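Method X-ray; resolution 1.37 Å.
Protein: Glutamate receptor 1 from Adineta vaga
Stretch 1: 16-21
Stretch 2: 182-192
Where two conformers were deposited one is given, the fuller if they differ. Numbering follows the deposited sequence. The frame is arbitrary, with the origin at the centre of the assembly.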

ATOM      1  N   GLU A  16      -3.551   9.293 -20.263  1.00 13.17           N
ATOM      2  CA  GLU A  16      -4.413  10.400 -19.892  1.00 13.17           C
ATOM      3  C   GLU A  16      -5.384  10.007 -18.773  1.00 13.60           C
ATOM      4  O   GLU A  16      -6.121   9.033 -18.892  1.00 14.36           O
ATOM      5  N   SER A  17      -5.438  10.841 -17.738  1.00 13.08           N
ATOM      6  CA  SER A  17      -6.344  10.645 -16.610  1.00 11.08           C
ATOM      7  C   SER A  17      -6.221  11.871 -15.714  1.00 11.00           C
ATOM      8  O   SER A  17      -5.229  12.004 -15.003  1.00 12.24           O
ATOM      9  N   VAL A  18      -7.184  12.787 -15.754  1.00 12.55           N
ATOM     10  CA  VAL A  18      -7.109  13.964 -14.931  0.82 12.54           C
ATOM     11  C   VAL A  18      -7.309  13.626 -13.487  1.00 12.36           C
ATOM     12  O   VAL A  18      -8.179  12.843 -13.154  1.00 12.53           O
ATOM     13  N   PRO A  19      -6.511  14.239 -12.577  1.00 11.50           N
ATOM     14  CA  PRO A  19      -5.402  15.197 -12.697  1.00 12.07           C
ATOM     15  C   PRO A  19      -4.017  14.531 -12.560  1.00 11.88           C
ATOM     16  O   PRO A  19      -3.041  15.208 -12.225  1.00 12.98           O
ATOM     17  N   PHE A  20      -3.934  13.222 -12.814  1.00 11.72           N
ATOM     18  CA  PHE A  20      -2.658  12.518 -12.884  1.00 11.22           C
ATOM     19  C   PHE A  20      -1.868  12.954 -14.106  1.00 12.19           C
ATOM     20  O   PHE A  20      -0.700  13.393 -13.971  1.00 12.97           O
ATOM     21  N   THR A  21      -2.478  12.823 -15.291  1.00 11.70           N
ATOM     22  CA  THR A  21      -1.869  13.175 -16.543  1.00 11.93           C
ATOM     23  C   THR A  21      -2.923  13.917 -17.343  1.00 14.09           C
ATOM     24  O   THR A  21      -3.906  13.341 -17.795  1.00 15.02           O
ATOM     25  N   GLY A 182      -9.650   8.214  -6.091  1.00 12.24           N
ATOM     26  CA  GLY A 182      -9.039   9.537  -6.212  1.00 12.70           C
ATOM     27  C   GLY A 182      -9.505  10.348  -7.394  1.00 13.23           C
ATOM     28  O   GLY A 182      -9.918  11.490  -7.254  1.00 12.41           O
ATOM     29  N   THR A 183      -9.493   9.739  -8.568  1.00 11.85           N
ATOM     30  CA  THR A 183     -10.019  10.408  -9.754  1.00 12.12           C
ATOM     31  C   THR A 183     -11.569  10.533  -9.714  1.00 12.66           C
ATOM     32  O   THR A 183     -12.114  11.503 -10.252  1.00 13.53           O
ATOM     33  N   ALA A 184     -12.272   9.572  -9.098  1.00 12.80           N
ATOM     34  CA  ALA A 184     -13.740   9.654  -9.003  1.00 13.01           C
ATOM     35  C   ALA A 184     -14.116  10.889  -8.177  1.00 13.73           C
ATOM     36  O   ALA A 184     -15.021  11.635  -8.542  1.00 14.32           O
ATOM     37  N   GLU A 185     -13.417  11.098  -7.061  1.00 13.46           N
ATOM     38  CA  GLU A 185     -13.672  12.283  -6.236  1.00 13.97           C
ATOM     39  C   GLU A 185     -13.336  13.539  -7.045  1.00 14.78           C
ATOM     40  O   GLU A 185     -14.076  14.520  -7.033  1.00 15.12           O
ATOM     41  N   TYR A 186     -12.189  13.553  -7.713  1.00 13.31           N
ATOM     42  CA  TYR A 186     -11.804  14.736  -8.455  1.00 13.21           C
ATOM     43  C   TYR A 186     -12.871  15.111  -9.483  1.00 13.61           C
ATOM     44  O   TYR A 186     -13.271  16.279  -9.582  1.00 14.64           O
ATOM     45  N   VAL A 187     -13.274  14.154 -10.300  1.00 14.16           N
ATOM     46  CA  VAL A 187     -14.170  14.428 -11.407  0.57 14.05           C
ATOM     47  C   VAL A 187     -15.553  14.833 -10.913  1.00 15.28           C
ATOM     48  O   VAL A 187     -16.164  15.773 -11.428  1.00 16.13           O
ATOM     49  N   THR A 188     -16.043  14.137  -9.905  1.00 14.77           N
ATOM     50  CA  THR A 188     -17.379  14.477  -9.384  1.00 16.42           C
ATOM     51  C   THR A 188     -17.370  15.768  -8.557  1.00 17.44           C
ATOM     52  O   THR A 188     -18.418  16.397  -8.402  1.00 19.35           O
ATOM     53  N   ASN A 189     -16.205  16.172  -8.039  1.00 15.24           N
ATOM     54  CA  ASN A 189     -16.124  17.440  -7.290  1.00 15.52           C
ATOM     55  C   ASN A 189     -15.732  18.635  -8.146  1.00 16.98           C
ATOM     56  O   ASN A 189     -15.870  19.776  -7.714  1.00 17.66           O
ATOM     57  N   ASN A 190     -15.336  18.415  -9.391  1.00 16.48           N
ATOM     58  CA  ASN A 190     -14.836  19.526 -10.205  1.00 15.81           C
ATOM     59  C   ASN A 190     -15.346  19.633 -11.620  1.00 17.49           C
ATOM     60  O   ASN A 190     -15.253  20.698 -12.206  1.00 20.42           O
ATOM     61  N   ILE A 191     -15.850  18.545 -12.196  1.00 17.55           N
ATOM     62  CA  ILE A 191     -16.186  18.541 -13.629  1.00 18.67           C
ATOM     63  C   ILE A 191     -17.608  18.119 -13.884  1.00 20.74           C
ATOM     64  O   ILE A 191     -18.318  18.822 -14.589  1.00 24.53           O
ATOM     65  N   TYR A 192     -18.008  16.983 -13.316  1.00 17.85           N
ATOM     66  CA  TYR A 192     -19.364  16.454 -13.454  1.00 19.83           C
ATOM     67  C   TYR A 192     -20.131  16.564 -12.156  1.00 20.86           C
ATOM     68  O   TYR A 192     -20.229  15.597 -11.397  1.00 22.39           O
TER

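The apolar centre of this contact is a proline laid on a tyrosine ring. Pro19 and Tyr186 both direct their CA-to-CB bonds toward the opposing stretch, and the evidence for a CH-pi contact is geometric: Pro19 CG lies 4.0 Å from the centroid of the Tyr186 ring and only 14° off the ring normal, so it sits over the face. The closest pair of atoms between the two residues is Pro19 CD to Tyr186 CG, at 3.8 Å. Tyr186 holds chi1 at 180° (t) with chi2 at 83°, while the proline ring has a C-gamma endo pucker and follows a cis peptide bond. Such a pairing suits both partners, since the polarised C-H groups of a proline ring meet the electron-rich face of an aromatic one.

Beside the proline, Val18 points sideways rather than straight at the helix, yet it gives up 63 Å² to the other stretch. With chi1 at -54° (m) in the conformer given, one of two deposited, its CG2 methyl reaches three residues of stretch 2. Val18 CG2 lies 3.8 Å from Tyr186 CE2, approaching the ring obliquely; 4.2 Å from Val187 CG2; and 4.1 Å from Ile191 CD1. Val187, itself deposited in two conformers and given here with chi1 at 165° (t), stands sideways to the contact and adds 11 Å². Ile191, beyond the helix, points toward stretch 1 with chi1 at -61° (m) and chi2 at 164° (t), but it is exposed and contributes 10 Å².

One helical turn before Val187, Thr183 points toward stretch 1 and has 64 Å² covered. Its chi1 of 52° (p) places the methyl, CG2, among four residues of the loop. Thr183 CG2 is 3.4 Å from the carbonyl Val18 O, 4.3 Å from Pro19 CD and 3.7 Å from Phe20 CD2. The Phe20 contact is at the ring edge, near the ring plane. Phe20 starts sideways, with chi1 at -81° (m) and chi2 at -67°, and the end of its side chain comes nearer the helix. Gly182 leaves room beside this ring: an ideal CB there would stand 4.6 Å from Phe20 CE2.

The polar edge is reached at Ser17, whose side chain has chi1 at -177° (t). Ser17 OG approaches Thr183 CG2 to 3.7 Å, a contact with a methyl, and this hydroxyl is hydrogen-bonded elsewhere in the structure. No hydrogen bond crosses between the stretches, so the 286 Å² buried between them rests on apolar and van der Waals packing.

Polar order is instead kept within each stretch. Ser17 N donates to Thr21 O and Thr21 N to Ser17 O, both at 2.9 Å, closing the loop that carries Val18, Pro19 and Phe20. In stretch 2, Thr188 OG1 donates to Ala184 O at 2.8 Å, and Asn190 ND2 to Tyr186 O at 2.9 Å with an N-H...acceptor angle of 155°.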

ATOM      1  CB  GLU A  16      -5.177  10.909 -21.132  1.00 16.33           C
ATOM      2  CG  GLU A  16      -6.048  12.134 -20.856  1.00 17.25           C
ATOM      3  CD  GLU A  16      -6.703  12.740 -22.071  1.00 26.06           C
ATOM      4  OE1 GLU A  16      -6.484  12.233 -23.189  1.00 32.42           O
ATOM      5  OE2 GLU A  16      -7.458  13.738 -21.911  1.00 27.62           O
ATOM      6  CB  SER A  17      -5.967   9.421 -15.807  1.00 11.49           C
ATOM      7  OG  SER A  17      -6.919   9.242 -14.790  1.00 13.97           O
ATOM      8  CB  VAL A  18      -8.070  15.107 -15.389  0.82 13.30           C
ATOM      9  CG1 VAL A  18      -7.844  15.445 -16.834  0.82 15.26           C
ATOM     10  CG2 VAL A  18      -9.580  14.766 -15.178  0.82 14.92           C
ATOM     11  CB  PRO A  19      -5.685  16.134 -11.532  1.00 13.51           C
ATOM     12  CG  PRO A  19      -6.056  15.123 -10.434  1.00 12.15           C
ATOM     13  CD  PRO A  19      -6.851  14.041 -11.153  1.00 12.59           C
ATOM     14  CB  PHE A  20      -2.882  11.009 -12.900  1.00 10.63           C
ATOM     15  CG  PHE A  20      -3.125  10.398 -11.521  1.00 10.54           C
ATOM     16  CD1 PHE A  20      -2.111  10.386 -10.586  1.00 13.19           C
ATOM     17  CD2 PHE A  20      -4.364   9.911 -11.163  1.00 10.71           C
ATOM     18  CE1 PHE A  20      -2.316   9.819  -9.320  1.00 14.28           C
ATOM     19  CE2 PHE A  20      -4.598   9.346  -9.905  1.00 11.76           C
ATOM     20  CZ  PHE A  20      -3.566   9.310  -8.993  1.00 13.07           C
ATOM     21  CB  THR A  21      -1.319  11.933 -17.312  1.00 13.37           C
ATOM     22  OG1 THR A  21      -0.249  11.386 -16.535  1.00 13.62           O
ATOM     23  CG2 THR A  21      -0.815  12.300 -18.696  1.00 15.31           C
ATOM     24  CB  THR A 183      -9.555   9.708 -11.057  1.00 12.45           C
ATOM     25  OG1 THR A 183      -9.855   8.292 -10.993  1.00 12.31           O
ATOM     26  CG2 THR A 183      -8.050   9.952 -11.292  1.00 12.37           C
ATOM     27  CB  ALA A 184     -14.305   8.398  -8.332  1.00 14.06           C
ATOM     28  CB  GLU A 185     -12.777  12.256  -5.001  1.00 15.23           C
ATOM     29  CG  GLU A 185     -13.230  11.287  -3.922  1.00 17.41           C
ATOM     30  CD  GLU A 185     -12.215  11.157  -2.766  1.00 20.92           C
ATOM     31  OE1 GLU A 185     -11.078  11.733  -2.841  1.00 22.18           O
ATOM     32  OE2 GLU A 185     -12.560  10.493  -1.753  1.00 23.89           O
ATOM     33  CB  TYR A 186     -10.445  14.531  -9.129  1.00 13.08           C
ATOM     34  CG  TYR A 186     -10.006  15.738  -9.915  1.00 14.44           C
ATOM     35  CD1 TYR A 186      -9.377  16.814  -9.298  1.00 15.54           C
ATOM     36  CD2 TYR A 186     -10.219  15.804 -11.273  1.00 14.86           C
ATOM     37  CE1 TYR A 186      -9.011  17.945 -10.036  1.00 16.31           C
ATOM     38  CE2 TYR A 186      -9.879  16.918 -12.003  1.00 17.98           C
ATOM     39  CZ  TYR A 186      -9.276  17.973 -11.400  1.00 17.41           C
ATOM     40  OH  TYR A 186      -8.923  19.071 -12.186  1.00 21.28           O
ATOM     41  CB  VAL A 187     -14.200  13.219 -12.347  0.57 16.40           C
ATOM     42  CG1 VAL A 187     -15.365  13.300 -13.282  0.57 18.26           C
ATOM     43  CG2 VAL A 187     -12.826  13.123 -13.090  0.57 11.11           C
ATOM     44  CB  THR A 188     -18.016  13.313  -8.551  1.00 16.01           C
ATOM     45  OG1 THR A 188     -17.181  12.950  -7.440  1.00 16.55           O
ATOM     46  CG2 THR A 188     -18.262  12.090  -9.453  1.00 18.37           C
ATOM     47  CB  ASN A 189     -15.171  17.338  -6.106  1.00 15.86           C
ATOM     48  CG  ASN A 189     -15.691  16.456  -5.004  1.00 18.66           C
ATOM     49  OD1 ASN A 189     -16.891  16.224  -4.905  1.00 19.98           O
ATOM     50  ND2 ASN A 189     -14.790  15.949  -4.174  1.00 21.80           N
ATOM     51  CB  ASN A 190     -13.307  19.423 -10.277  1.00 16.81           C
ATOM     52  CG  ASN A 190     -12.651  19.702  -8.954  1.00 16.80           C
ATOM     53  OD1 ASN A 190     -12.544  20.864  -8.548  1.00 19.77           O
ATOM     54  ND2 ASN A 190     -12.235  18.645  -8.246  1.00 18.64           N
ATOM     55  CB  ILE A 191     -15.212  17.682 -14.449  1.00 20.12           C
ATOM     56  CG1 ILE A 191     -13.801  18.278 -14.283  1.00 24.64           C
ATOM     57  CG2 ILE A 191     -15.642  17.610 -15.916  1.00 21.34           C
ATOM     58  CD1 ILE A 191     -12.759  17.345 -14.693  1.00 27.74           C
ATOM     59  CB  TYR A 192     -19.336  15.004 -13.935  1.00 22.74           C
ATOM     60  CG  TYR A 192     -18.892  14.883 -15.358  1.00 26.46           C
ATOM     61  CD1 TYR A 192     -19.783  15.015 -16.388  1.00 31.51           C
ATOM     62  CD2 TYR A 192     -17.574  14.634 -15.672  1.00 29.34           C
ATOM     63  CE1 TYR A 192     -19.372  14.904 -17.691  1.00 35.78           C
ATOM     64  CE2 TYR A 192     -17.162  14.520 -16.973  1.00 31.90           C
ATOM     65  CZ  TYR A 192     -18.060  14.680 -17.969  1.00 36.21           C
ATOM     66  OH  TYR A 192     -17.653  14.581 -19.268  1.00 45.77           O
TER